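Local coordinates for protein 2-phospho-L-lactate guanylyltransferase (Methanosarcina mazei, PDB 2I5E) that probably activates (2S)-2-phospholactate with GTP to give (2S)-lactyl-2-diphospho-5'-guanosine, a step in coenzyme F420 biosynthesis, at residues I106-S111 with E161-F166. Sequence-based numbering, arbitrary orientation.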
loop_
_atom_site.group_PDB
_atom_site.type_symbol
_atom_site.label_atom_id
_atom_site.label_comp_id
_atom_site.label_asym_id
_atom_site.label_seq_id
_atom_site.Cartn_x
_atom_site.Cartn_y
_atom_site.Cartn_z
ATOM N N ILE A 106 2.815 3.630 -14.817
ATOM C CA ILE A 106 3.895 4.494 -15.313
ATOM C C ILE A 106 3.364 5.708 -16.230
ATOM O O ILE A 106 3.823 6.877 -16.134
ATOM C CB ILE A 106 5.246 3.720 -15.811
ATOM C CG1 ILE A 106 5.646 4.062 -17.186
ATOM C CG2 ILE A 106 5.489 2.195 -15.414
ATOM C CD1 ILE A 106 7.001 4.446 -17.137
ATOM N N LYS A 107 2.341 5.419 -17.050
ATOM C CA LYS A 107 1.679 6.496 -17.857
ATOM C C LYS A 107 1.217 7.576 -16.924
ATOM O O LYS A 107 1.560 8.715 -17.161
ATOM C CB LYS A 107 0.491 5.946 -18.729
ATOM C CG LYS A 107 0.979 5.087 -19.941
ATOM C CD LYS A 107 -0.063 4.119 -20.577
ATOM C CE LYS A 107 -1.428 4.749 -20.994
ATOM N NZ LYS A 107 -2.061 4.168 -22.368
ATOM N N GLU A 108 0.506 7.228 -15.835
ATOM C CA GLU A 108 -0.009 8.273 -14.910
ATOM C C GLU A 108 1.050 8.984 -14.142
ATOM O O GLU A 108 0.982 10.208 -13.956
ATOM C CB GLU A 108 -1.103 7.795 -13.929
ATOM C CG GLU A 108 -2.186 6.962 -14.562
ATOM C CD GLU A 108 -3.338 6.579 -13.601
ATOM O OE1 GLU A 108 -4.361 6.062 -14.094
ATOM O OE2 GLU A 108 -3.216 6.733 -12.370
ATOM N N ILE A 109 2.049 8.246 -13.662
ATOM C CA ILE A 109 3.143 8.929 -12.949
ATOM C C ILE A 109 3.847 9.997 -13.797
ATOM O O ILE A 109 4.065 11.164 -13.360
ATOM C CB ILE A 109 4.133 7.957 -12.378
ATOM C CG1 ILE A 109 3.500 7.149 -11.274
ATOM C CG2 ILE A 109 5.414 8.722 -11.724
ATOM C CD1 ILE A 109 4.187 5.654 -11.146
ATOM N N SER A 110 4.219 9.639 -15.007
ATOM C CA SER A 110 4.964 10.578 -15.810
ATOM C C SER A 110 4.063 11.659 -16.475
ATOM O O SER A 110 4.581 12.484 -17.154
ATOM C CB SER A 110 5.758 9.821 -16.880
ATOM O OG SER A 110 4.959 8.877 -17.590
ATOM N N SER A 111 2.740 11.637 -16.256
ATOM C CA SER A 111 1.762 12.645 -16.758
ATOM C C SER A 111 1.393 13.584 -15.649
ATOM O O SER A 111 0.457 14.361 -15.786
ATOM C CB SER A 111 0.474 11.973 -17.226
ATOM O OG SER A 111 0.849 11.023 -18.221
ATOM N N GLU A 161 3.371 15.820 -6.633
ATOM C CA GLU A 161 2.284 14.950 -6.466
ATOM C C GLU A 161 2.760 13.668 -5.765
ATOM O O GLU A 161 3.738 13.074 -6.198
ATOM C CB GLU A 161 1.827 14.540 -7.841
ATOM C CG GLU A 161 0.451 14.017 -7.783
ATOM C CD GLU A 161 0.005 13.386 -9.043
ATOM O OE1 GLU A 161 0.441 13.796 -10.132
ATOM O OE2 GLU A 161 -0.739 12.398 -8.926
ATOM N N ILE A 162 2.009 13.213 -4.734
ATOM C CA ILE A 162 2.108 11.860 -4.131
ATOM C C ILE A 162 1.203 10.954 -4.935
ATOM O O ILE A 162 -0.014 11.135 -4.914
ATOM C CB ILE A 162 1.608 11.803 -2.651
ATOM C CG1 ILE A 162 2.366 12.826 -1.761
ATOM C CG2 ILE A 162 1.740 10.348 -2.070
ATOM C CD1 ILE A 162 3.804 12.670 -1.841
ATOM N N TYR A 163 1.792 9.968 -5.605
ATOM C CA TYR A 163 1.026 9.037 -6.374
ATOM C C TYR A 163 0.542 7.944 -5.445
ATOM O O TYR A 163 1.370 7.232 -4.926
ATOM C CB TYR A 163 1.945 8.365 -7.446
ATOM C CG TYR A 163 1.164 7.549 -8.455
ATOM C CD1 TYR A 163 0.297 8.162 -9.315
ATOM C CD2 TYR A 163 1.280 6.171 -8.522
ATOM C CE1 TYR A 163 -0.462 7.439 -10.229
ATOM C CE2 TYR A 163 0.521 5.399 -9.448
ATOM C CZ TYR A 163 -0.300 6.069 -10.297
ATOM O OH TYR A 163 -1.045 5.391 -11.190
ATOM N N ASP A 164 -0.762 7.767 -5.272
ATOM C CA ASP A 164 -1.310 6.913 -4.233
ATOM C C ASP A 164 -1.784 5.608 -4.831
ATOM O O ASP A 164 -2.926 5.476 -5.192
ATOM C CB ASP A 164 -2.491 7.634 -3.547
ATOM C CG ASP A 164 -3.227 6.732 -2.578
ATOM O OD1 ASP A 164 -2.580 5.865 -1.928
ATOM O OD2 ASP A 164 -4.461 6.828 -2.484
ATOM N N SER A 165 -0.921 4.611 -4.896
ATOM C CA SER A 165 -1.207 3.369 -5.537
ATOM C C SER A 165 -0.672 2.271 -4.603
ATOM O O SER A 165 0.511 2.243 -4.341
ATOM C CB SER A 165 -0.335 3.276 -6.812
ATOM O OG SER A 165 -0.491 1.998 -7.368
ATOM N N PHE A 166 -1.508 1.299 -4.271
ATOM C CA PHE A 166 -1.156 0.097 -3.550
ATOM C C PHE A 166 -0.154 -0.730 -4.409
ATOM O O PHE A 166 0.790 -1.312 -3.870
ATOM C CB PHE A 166 -2.464 -0.715 -3.265
ATOM C CG PHE A 166 -2.314 -1.897 -2.289
ATOM C CD1 PHE A 166 -2.811 -1.829 -1.018
ATOM C CD2 PHE A 166 -1.697 -3.079 -2.675
ATOM C CE1 PHE A 166 -2.730 -2.948 -0.147
ATOM C CE2 PHE A 166 -1.545 -4.164 -1.816
ATOM C CZ PHE A 166 -2.066 -4.112 -0.574
#
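Tyr-163 has its CG anti to the backbone N (chi1 -170°), which sends the ring from just past the end of strand 160-162 to helix 103-109. On the helix, Ile-109 turns CG1 beside its own backbone N and sets that carbon over the middle of the ring. This is a CH-pi contact. CG1 of Ile-109 lies 3.6 Å from the centroid of the Tyr-163 ring, only 11° off the normal. CD1 of Ile-109 reaches on to the CD2 and CE2 side, 4.0 Å from CE2 of Tyr-163. Glu-108 meets the edge of the same ring with an extended chain. OE2 of Glu-108 accepts a 2.8 Å hydrogen bond from Tyr-163 OH. The hydroxyl comes from above the carboxylate plane, and carboxylate and ring stand 82° apart. CB of Glu-108 also rests 3.6 Å from Tyr-163 OH. One face and the phenolic end are thus both held by one helical turn. A leucine in place of Tyr-163 would probably leave Glu-108 OE2 without its hydroxyl donor and Ile-109 without a flat face to pack on. A weak hydrogen bond also links the hydroxyl with His-105 ND1. Ile-109 and Tyr-163 both pack on Cys-117 and Val-119 of strand 116-120. Ile-109 also touches Leu-92 of strand 91-94, so helix 103-109 packs on the mixed sheet of this CofC-family, GT-A-clan fold, and Tyr-163 joins it to the end of strand 160-162, an outermost strand within this chain.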